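Local structure of FERM, RhoGEF and pleckstrin domain protein 2 (Danio rerio, 6D21) at residues A14-E19 with F34-L39; F45-Q50 with V57-S62. The protein probably acts as a guanine nucleotide exchange factor that activates RAC1 in semaphorin and integrin signalling, its FERM domain, the piece described here, being linked to membrane targeting. All blocks are in the same frame, centred on the assembly; numbering follows the deposited sequence.

Contact 1: A14-E19 with F34-L39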
ATOM      1  N   ALA A  14      -3.421  14.443  -7.203  1.00 51.67           N
ATOM      2  CA  ALA A  14      -2.864  15.712  -7.661  1.00 53.18           C
ATOM      3  C   ALA A  14      -1.341  15.655  -7.879  1.00 55.21           C
ATOM      4  O   ALA A  14      -0.581  15.292  -6.978  1.00 47.04           O
ATOM      5  CB  ALA A  14      -3.204  16.809  -6.663  1.00 51.10           C
ATOM      6  N   GLN A  15      -0.895  16.046  -9.068  1.00 52.32           N
ATOM      7  CA  GLN A  15       0.529  16.035  -9.388  1.00 47.67           C
ATOM      8  C   GLN A  15       1.188  17.387  -9.156  1.00 50.93           C
ATOM      9  O   GLN A  15       0.728  18.416  -9.662  1.00 49.38           O
ATOM     10  CB  GLN A  15       0.748  15.616 -10.846  1.00 49.79           C
ATOM     11  CG  GLN A  15       0.212  14.237 -11.191  1.00 45.68           C
ATOM     12  CD  GLN A  15       0.574  13.835 -12.604  1.00 53.85           C
ATOM     13  OE1 GLN A  15       1.093  14.645 -13.374  1.00 56.35           O
ATOM     14  NE2 GLN A  15       0.302  12.583 -12.957  1.00 54.74           N
ATOM     15  N   GLU A  16       2.284  17.370  -8.406  1.00 45.55           N
ATOM     16  CA  GLU A  16       3.118  18.548  -8.226  1.00 49.55           C
ATOM     17  C   GLU A  16       4.519  18.331  -8.791  1.00 49.39           C
ATOM     18  O   GLU A  16       4.959  17.192  -8.971  1.00 33.20           O
ATOM     19  CB  GLU A  16       3.209  18.920  -6.752  1.00 53.80           C
ATOM     20  CG  GLU A  16       1.890  19.362  -6.158  1.00 62.33           C
ATOM     21  CD  GLU A  16       2.038  20.587  -5.291  1.00 69.08           C
ATOM     22  OE1 GLU A  16       1.020  21.056  -4.739  1.00 76.70           O
ATOM     23  OE2 GLU A  16       3.179  21.083  -5.165  1.00 67.22           O
ATOM     24  N   PHE A  17       5.215  19.435  -9.060  1.00 49.83           N
ATOM     25  CA  PHE A  17       6.561  19.383  -9.615  1.00 45.53           C
ATOM     26  C   PHE A  17       7.610  19.849  -8.618  1.00 48.02           C
ATOM     27  O   PHE A  17       7.411  20.816  -7.886  1.00 46.38           O
ATOM     28  CB  PHE A  17       6.640  20.206 -10.904  1.00 46.76           C
ATOM     29  CG  PHE A  17       5.991  19.530 -12.062  1.00 56.55           C
ATOM     30  CD1 PHE A  17       4.610  19.540 -12.202  1.00 69.59           C
ATOM     31  CD2 PHE A  17       6.751  18.830 -12.982  1.00 58.85           C
ATOM     32  CE1 PHE A  17       4.001  18.895 -13.262  1.00 66.17           C
ATOM     33  CE2 PHE A  17       6.152  18.186 -14.035  1.00 63.34           C
ATOM     34  CZ  PHE A  17       4.771  18.217 -14.179  1.00 65.31           C
ATOM     35  N   TYR A  18       8.722  19.123  -8.593  1.00 35.59           N
ATOM     36  CA  TYR A  18       9.787  19.346  -7.633  1.00 35.96           C
ATOM     37  C   TYR A  18      11.089  19.613  -8.335  1.00 38.42           C
ATOM     38  O   TYR A  18      11.518  18.821  -9.169  1.00 44.51           O
ATOM     39  CB  TYR A  18       9.930  18.133  -6.715  1.00 35.99           C
ATOM     40  CG  TYR A  18       8.714  17.921  -5.872  1.00 34.99           C
ATOM     41  CD1 TYR A  18       7.614  17.249  -6.375  1.00 30.64           C
ATOM     42  CD2 TYR A  18       8.655  18.417  -4.574  1.00 32.01           C
ATOM     43  CE1 TYR A  18       6.493  17.070  -5.613  1.00 29.13           C
ATOM     44  CE2 TYR A  18       7.547  18.251  -3.807  1.00 30.21           C
ATOM     45  CZ  TYR A  18       6.466  17.569  -4.325  1.00 32.13           C
ATOM     46  OH  TYR A  18       5.351  17.386  -3.557  1.00 33.06           O
ATOM     47  N   GLU A  19      11.726  20.728  -7.988  1.00 43.26           N
ATOM     48  CA  GLU A  19      13.021  21.046  -8.554  1.00 46.98           C
ATOM     49  C   GLU A  19      14.132  20.626  -7.604  1.00 50.40           C
ATOM     50  O   GLU A  19      14.157  21.020  -6.439  1.00 57.72           O
ATOM     51  CB  GLU A  19      13.100  22.534  -8.888  1.00 60.61           C
ATOM     52  CG  GLU A  19      11.841  23.036  -9.580  1.00 69.79           C
ATOM     53  CD  GLU A  19      12.133  23.995 -10.702  1.00 82.03           C
ATOM     54  OE1 GLU A  19      11.922  25.217 -10.530  1.00 88.62           O
ATOM     55  OE2 GLU A  19      12.568  23.513 -11.765  1.00 93.93           O
ATOM     56  N   PHE A  34       7.389  15.475   1.497  1.00 25.40           N
ATOM     57  CA  PHE A  34       6.841  15.571   2.858  1.00 29.12           C
ATOM     58  C   PHE A  34       6.693  17.049   3.307  1.00 31.50           C
ATOM     59  O   PHE A  34       5.690  17.426   3.916  1.00 30.51           O
ATOM     60  CB  PHE A  34       7.718  14.787   3.862  1.00 24.99           C
ATOM     61  CG  PHE A  34       7.821  13.301   3.563  1.00 28.62           C
ATOM     62  CD1 PHE A  34       6.803  12.640   2.882  1.00 28.56           C
ATOM     63  CD2 PHE A  34       8.939  12.574   3.947  1.00 26.18           C
ATOM     64  CE1 PHE A  34       6.895  11.265   2.588  1.00 23.55           C
ATOM     65  CE2 PHE A  34       9.038  11.210   3.666  1.00 25.63           C
ATOM     66  CZ  PHE A  34       8.023  10.554   2.982  1.00 23.23           C
ATOM     67  N   ARG A  35       7.671  17.890   2.990  1.00 30.12           N
ATOM     68  CA  ARG A  35       7.566  19.311   3.335  1.00 33.25           C
ATOM     69  C   ARG A  35       6.478  20.024   2.536  1.00 39.41           C
ATOM     70  O   ARG A  35       5.707  20.810   3.078  1.00 36.44           O
ATOM     71  CB  ARG A  35       8.894  20.025   3.120  1.00 31.93           C
ATOM     72  CG  ARG A  35       8.842  21.530   3.427  1.00 47.09           C
ATOM     73  CD  ARG A  35      10.188  22.197   3.173  1.00 51.18           C
ATOM     74  NE  ARG A  35      11.264  21.303   3.588  1.00 51.93           N
ATOM     75  CZ  ARG A  35      12.141  20.745   2.763  1.00 55.29           C
ATOM     76  NH1 ARG A  35      13.067  19.928   3.243  1.00 48.74           N
ATOM     77  NH2 ARG A  35      12.093  21.009   1.463  1.00 58.01           N
ATOM     78  N   ARG A  36       6.418  19.747   1.241  1.00 44.58           N
ATOM     79  CA  ARG A  36       5.447  20.405   0.377  1.00 41.17           C
ATOM     80  C   ARG A  36       4.018  20.175   0.894  1.00 40.35           C
ATOM     81  O   ARG A  36       3.239  21.120   1.006  1.00 37.58           O
ATOM     82  CB  ARG A  36       5.610  19.912  -1.068  1.00 37.29           C
ATOM     83  CG  ARG A  36       4.647  20.516  -2.107  1.00 40.63           C
ATOM     84  CD  ARG A  36       5.041  21.909  -2.540  1.00 38.20           C
ATOM     85  NE  ARG A  36       6.458  22.014  -2.902  1.00 49.89           N
ATOM     86  CZ  ARG A  36       6.949  21.819  -4.124  1.00 52.61           C
ATOM     87  NH1 ARG A  36       6.147  21.494  -5.135  1.00 48.91           N
ATOM     88  NH2 ARG A  36       8.252  21.943  -4.336  1.00 42.97           N
ATOM     89  N   ILE A  37       3.681  18.935   1.242  1.00 31.58           N
ATOM     90  CA  ILE A  37       2.325  18.635   1.688  1.00 30.93           C
ATOM     91  C   ILE A  37       2.216  18.636   3.223  1.00 34.55           C
ATOM     92  O   ILE A  37       1.165  18.323   3.774  1.00 29.19           O
ATOM     93  CB  ILE A  37       1.827  17.283   1.129  1.00 33.01           C
ATOM     94  CG1 ILE A  37       2.580  16.097   1.745  1.00 29.43           C
ATOM     95  CG2 ILE A  37       1.925  17.271  -0.406  1.00 26.08           C
ATOM     96  CD1 ILE A  37       2.016  14.723   1.311  1.00 22.01           C
ATOM     97  N   ASN A  38       3.303  19.019   3.890  1.00 28.61           N
ATOM     98  CA  ASN A  38       3.362  19.111   5.354  1.00 42.54           C
ATOM     99  C   ASN A  38       2.920  17.807   6.021  1.00 37.17           C
ATOM    100  O   ASN A  38       2.047  17.799   6.877  1.00 35.28           O
ATOM    101  CB  ASN A  38       2.512  20.282   5.866  1.00 41.90           C
ATOM    102  CG  ASN A  38       2.962  20.774   7.235  1.00 59.14           C
ATOM    103  OD1 ASN A  38       4.153  20.756   7.560  1.00 58.88           O
ATOM    104  ND2 ASN A  38       2.007  21.219   8.044  1.00 63.01           N
ATOM    105  N   LEU A  39       3.529  16.708   5.602  1.00 32.18           N
ATOM    106  CA  LEU A  39       3.250  15.402   6.169  1.00 25.85           C
ATOM    107  C   LEU A  39       4.134  15.174   7.406  1.00 38.65           C
ATOM    108  O   LEU A  39       5.321  14.897   7.277  1.00 34.69           O
ATOM    109  CB  LEU A  39       3.495  14.311   5.119  1.00 22.46           C
ATOM    110  CG  LEU A  39       3.205  12.868   5.556  1.00 30.42           C
ATOM    111  CD1 LEU A  39       1.853  12.796   6.259  1.00 30.61           C
ATOM    112  CD2 LEU A  39       3.272  11.869   4.380  1.00 20.08           C
TER
HETATM  113  O   HOH W   1      10.382  22.677  -6.455  1.00 41.41           O
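The guanidinium of Arg36 lies flat on the ring of Tyr18, their centres 4.2 Å apart and the planes only 17° from parallel, a flat stack of guanidinium on ring. Tyr18 CE2 sits over the middle of the guanidinium face, whereas Arg36 NH1 lies over the ring nearer its rim. At the guanidinium edge, both in its plane, are Glu16 OE2 and Phe17 O. This is the ubiquitin-like N-terminal lobe of the FERM domain, where Arg36, at the end of helix 26-36, reaches over to strand 15-21, one of the two outermost strands of the sheet.

Arg36 NH1 serves two acceptors. Arg36 NH1 gives Glu16 OE2 a salt-bridging hydrogen bond of 3.0 Å that runs nearly along the C-O axis of the carboxylate, although the carboxylate and guanidinium planes are turned 41° apart. The second bond, Arg36 NH1 to Phe17 O, is 3.1 Å long and nearly straight, with the donor standing above the carbonyl plane. With CG anti to the backbone N (chi1 180°), Arg36 extends toward the strand, and the bends at chi2 and chi3 bring the guanidinium down on the ring. The aliphatic part runs past the hydroxyl end of the tyrosine, Arg36 CG 3.5 Å from Tyr18 OH.

The tyrosine is buried, with Leu29, Asp32 and Val33 of the same helix and Val8 of strand 3-9 against its side chain. A serine in place of Tyr18 would probably leave the guanidinium without the flat surface beneath it, opening a gap between strand and helix.

Beyond Arg36, the helix closes in a Schellman motif with Asn38 at positive phi. On the strand side, a water accepts from Glu19 N at 2.8 Å and, weakly, from Arg36 NH2.

Contact 2: F45-Q50 with V57-S62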
ATOM      1  N   PHE A  45       5.320   6.310   4.901  1.00 18.97           N
ATOM      2  CA  PHE A  45       5.140   6.570   3.461  1.00 17.77           C
ATOM      3  C   PHE A  45       6.461   6.498   2.681  1.00 20.98           C
ATOM      4  O   PHE A  45       7.533   6.678   3.232  1.00 19.32           O
ATOM      5  CB  PHE A  45       4.495   7.947   3.249  1.00 18.00           C
ATOM      6  CG  PHE A  45       3.118   8.075   3.854  1.00 17.51           C
ATOM      7  CD1 PHE A  45       2.958   8.395   5.201  1.00 17.87           C
ATOM      8  CD2 PHE A  45       1.990   7.875   3.082  1.00 19.49           C
ATOM      9  CE1 PHE A  45       1.683   8.490   5.768  1.00 17.65           C
ATOM     10  CE2 PHE A  45       0.716   7.977   3.634  1.00 17.29           C
ATOM     11  CZ  PHE A  45       0.567   8.283   4.981  1.00 17.06           C
ATOM     12  N   GLY A  46       6.366   6.235   1.386  1.00 20.83           N
ATOM     13  CA  GLY A  46       7.525   6.296   0.522  1.00 19.33           C
ATOM     14  C   GLY A  46       7.074   6.749  -0.862  1.00 19.48           C
ATOM     15  O   GLY A  46       5.911   7.115  -1.062  1.00 18.90           O
ATOM     16  N   LEU A  47       8.002   6.727  -1.806  1.00 20.47           N
ATOM     17  CA  LEU A  47       7.706   7.082  -3.181  1.00 20.95           C
ATOM     18  C   LEU A  47       7.974   5.874  -4.077  1.00 25.11           C
ATOM     19  O   LEU A  47       8.991   5.205  -3.920  1.00 25.71           O
ATOM     20  CB  LEU A  47       8.565   8.268  -3.636  1.00 22.38           C
ATOM     21  CG  LEU A  47       8.289   9.629  -3.006  1.00 26.51           C
ATOM     22  CD1 LEU A  47       9.315  10.650  -3.502  1.00 26.49           C
ATOM     23  CD2 LEU A  47       6.864  10.085  -3.339  1.00 21.93           C
ATOM     24  N   GLU A  48       7.067   5.593  -5.003  1.00 25.30           N
ATOM     25  CA  GLU A  48       7.382   4.648  -6.064  1.00 26.10           C
ATOM     26  C   GLU A  48       7.360   5.345  -7.419  1.00 25.46           C
ATOM     27  O   GLU A  48       6.763   6.405  -7.566  1.00 23.82           O
ATOM     28  CB  GLU A  48       6.420   3.450  -6.062  1.00 29.52           C
ATOM     29  CG  GLU A  48       5.134   3.631  -5.337  1.00 34.48           C
ATOM     30  CD  GLU A  48       4.321   2.348  -5.255  1.00 26.97           C
ATOM     31  OE1 GLU A  48       4.913   1.247  -5.402  1.00 33.39           O
ATOM     32  OE2 GLU A  48       3.093   2.446  -5.105  1.00 28.50           O
ATOM     33  N   PHE A  49       8.015   4.744  -8.402  1.00 24.10           N
ATOM     34  CA  PHE A  49       8.024   5.274  -9.752  1.00 26.52           C
ATOM     35  C   PHE A  49       7.718   4.158 -10.738  1.00 35.02           C
ATOM     36  O   PHE A  49       7.805   2.980 -10.392  1.00 28.56           O
ATOM     37  CB  PHE A  49       9.373   5.927 -10.073  1.00 27.24           C
ATOM     38  CG  PHE A  49      10.525   4.963 -10.075  1.00 33.05           C
ATOM     39  CD1 PHE A  49      11.234   4.703  -8.905  1.00 30.36           C
ATOM     40  CD2 PHE A  49      10.901   4.312 -11.250  1.00 39.14           C
ATOM     41  CE1 PHE A  49      12.300   3.809  -8.901  1.00 33.23           C
ATOM     42  CE2 PHE A  49      11.963   3.422 -11.261  1.00 35.76           C
ATOM     43  CZ  PHE A  49      12.664   3.168 -10.081  1.00 37.25           C
ATOM     44  N   GLN A  50       7.348   4.533 -11.957  1.00 27.25           N
ATOM     45  CA  GLN A  50       7.032   3.549 -12.986  1.00 28.11           C
ATOM     46  C   GLN A  50       8.252   3.292 -13.840  1.00 30.25           C
ATOM     47  O   GLN A  50       8.784   4.227 -14.434  1.00 37.25           O
ATOM     48  CB  GLN A  50       5.869   4.024 -13.864  1.00 35.76           C
ATOM     49  CG  GLN A  50       4.580   3.307 -13.607  1.00 35.08           C
ATOM     50  CD  GLN A  50       3.479   3.678 -14.583  1.00 37.01           C
ATOM     51  OE1 GLN A  50       3.471   4.765 -15.156  1.00 40.34           O
ATOM     52  NE2 GLN A  50       2.528   2.773 -14.755  1.00 40.42           N
ATOM     53  N   VAL A  57       7.876   0.587  -8.889  1.00 30.10           N
ATOM     54  CA  VAL A  57       9.058   0.181  -8.124  1.00 31.63           C
ATOM     55  C   VAL A  57       9.259   1.191  -6.999  1.00 38.79           C
ATOM     56  O   VAL A  57       8.928   2.347  -7.192  1.00 28.55           O
ATOM     57  CB  VAL A  57      10.311   0.120  -9.026  1.00 36.19           C
ATOM     58  CG1 VAL A  57      11.560  -0.156  -8.222  1.00 40.45           C
ATOM     59  CG2 VAL A  57      10.127  -0.942 -10.108  1.00 44.74           C
ATOM     60  N   TRP A  58       9.780   0.779  -5.836  1.00 27.63           N
ATOM     61  CA  TRP A  58      10.053   1.732  -4.764  1.00 22.87           C
ATOM     62  C   TRP A  58      11.304   2.538  -5.034  1.00 24.33           C
ATOM     63  O   TRP A  58      12.316   2.003  -5.485  1.00 27.57           O
ATOM     64  CB  TRP A  58      10.197   1.023  -3.406  1.00 22.27           C
ATOM     65  CG  TRP A  58       8.902   0.517  -2.880  1.00 23.78           C
ATOM     66  CD1 TRP A  58       8.462  -0.783  -2.899  1.00 33.74           C
ATOM     67  CD2 TRP A  58       7.852   1.285  -2.268  1.00 26.88           C
ATOM     68  NE1 TRP A  58       7.214  -0.869  -2.335  1.00 26.15           N
ATOM     69  CE2 TRP A  58       6.808   0.383  -1.948  1.00 26.43           C
ATOM     70  CE3 TRP A  58       7.681   2.646  -1.986  1.00 19.41           C
ATOM     71  CZ2 TRP A  58       5.623   0.796  -1.337  1.00 24.98           C
ATOM     72  CZ3 TRP A  58       6.498   3.057  -1.381  1.00 20.83           C
ATOM     73  CH2 TRP A  58       5.485   2.134  -1.062  1.00 24.25           C
ATOM     74  N   LEU A  59      11.240   3.832  -4.751  1.00 34.58           N
ATOM     75  CA  LEU A  59      12.433   4.666  -4.765  1.00 29.33           C
ATOM     76  C   LEU A  59      13.292   4.360  -3.532  1.00 32.09           C
ATOM     77  O   LEU A  59      12.826   4.420  -2.392  1.00 34.86           O
ATOM     78  CB  LEU A  59      12.051   6.147  -4.801  1.00 25.59           C
ATOM     79  CG  LEU A  59      13.157   7.190  -4.951  1.00 27.72           C
ATOM     80  CD1 LEU A  59      13.837   7.116  -6.316  1.00 30.93           C
ATOM     81  CD2 LEU A  59      12.589   8.577  -4.720  1.00 28.86           C
ATOM     82  N   ASP A  60      14.544   4.020  -3.780  1.00 31.36           N
ATOM     83  CA  ASP A  60      15.535   3.825  -2.733  1.00 28.50           C
ATOM     84  C   ASP A  60      16.077   5.180  -2.278  1.00 28.94           C
ATOM     85  O   ASP A  60      16.735   5.886  -3.053  1.00 32.53           O
ATOM     86  CB  ASP A  60      16.667   2.934  -3.261  1.00 38.90           C
ATOM     87  CG  ASP A  60      17.693   2.563  -2.197  1.00 47.97           C
ATOM     88  OD1 ASP A  60      17.758   3.205  -1.121  1.00 42.43           O
ATOM     89  OD2 ASP A  60      18.463   1.615  -2.464  1.00 55.29           O
ATOM     90  N   PRO A  61      15.843   5.531  -1.009  1.00 29.67           N
ATOM     91  CA  PRO A  61      16.237   6.861  -0.522  1.00 37.32           C
ATOM     92  C   PRO A  61      17.749   7.078  -0.420  1.00 37.06           C
ATOM     93  O   PRO A  61      18.196   8.221  -0.316  1.00 46.31           O
ATOM     94  CB  PRO A  61      15.576   6.945   0.867  1.00 38.92           C
ATOM     95  CG  PRO A  61      15.182   5.555   1.229  1.00 38.87           C
ATOM     96  CD  PRO A  61      15.073   4.751  -0.018  1.00 34.35           C
ATOM     97  N   SER A  62      18.535   6.012  -0.468  1.00 42.20           N
ATOM     98  CA  SER A  62      19.975   6.145  -0.232  1.00 51.25           C
ATOM     99  C   SER A  62      20.778   6.219  -1.525  1.00 53.45           C
ATOM    100  O   SER A  62      21.972   6.546  -1.519  1.00 54.60           O
ATOM    101  CB  SER A  62      20.472   4.986   0.632  1.00 64.44           C
ATOM    102  OG  SER A  62      20.010   3.745   0.129  1.00 74.37           O
TER
HETATM  103  O   HOH W   2      10.664   5.567  -1.007  1.00 24.59           O
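Phe49 and Val57 run alongside each other on one face of the sheet, with Val57 CB over the face of the Phe49 ring in a CH-pi contact 4.3 Å from its centroid. They are a hydrogen-bonded pair of the antiparallel hairpin 45-50/56-58, at one side of the beta-grasp sheet in the ubiquitin-like lobe of the FERM domain. Phe49 CG stands between the backbone N and the carbonyl carbon (chi1 64°), which turns the ring toward the partner strand, where Leu59 CA meets its edge. Farther along, Leu47 CD1 and Leu59 CD2 touch at 4.1 Å; Leu47 also packs on Leu29 and Leu30 of helix 26-36, and Leu59 on Phe77 of strand 76-81.

The backbones are joined by Phe49 N to Val57 O and Val57 N to Phe49 O, both 2.8 Å and nearly in line with the acceptor carbonyl. Leu59 N continues the pairing to Leu47 O, its donor tilted 17° from the carbonyl plane. Next comes water 2, which accepts from Leu47 N and donates to Leu59 O, bridging the two segments beyond their last direct backbone bond.

The side chains of Glu48 and Trp58, the non-hydrogen-bonded pair, start out in diverging directions, yet Glu48 OE1 lies 4.0 Å above the indole plane of Trp58, over its centre, with carboxylate and ring 18° from parallel. The other oxygen, OE2, is held by Arg78 in a salt bridge and by Ser80 OG. Trp58 also makes a cation-pi contact with Lys82, and the edge of its indole comes up to Gly46: Trp58 CZ3 is 3.8 Å from Gly46 C.

Past the strand, an Asx turn follows: Asp60 OD1 takes hydrogen bonds from Ser62 N at 3.0 Å and Ser62 OG at 2.6 Å, both reaching it from the same face of the carboxylate.

How the contacts relate
Contacts 1 and 2 follow one another along the chain, the first closing before the second opens, and their centres are about 15 Å apart. Both belong to the ubiquitin-like N-terminal lobe of the FERM domain and to one mixed five-stranded sheet, with contact 1 at one outermost strand, 15-21, and contact 2 including the other, 56-58. Helix 26-36 and strand 45-50 are consecutive elements, and the contacts meet between them: Leu39 CD2, just past the helix, packs 3.6 Å from Phe45 CD1, and Phe34 CZ lies near Phe45 O. The two contacts thus lie at the two margins of one sheet, with helix 26-36 touching both.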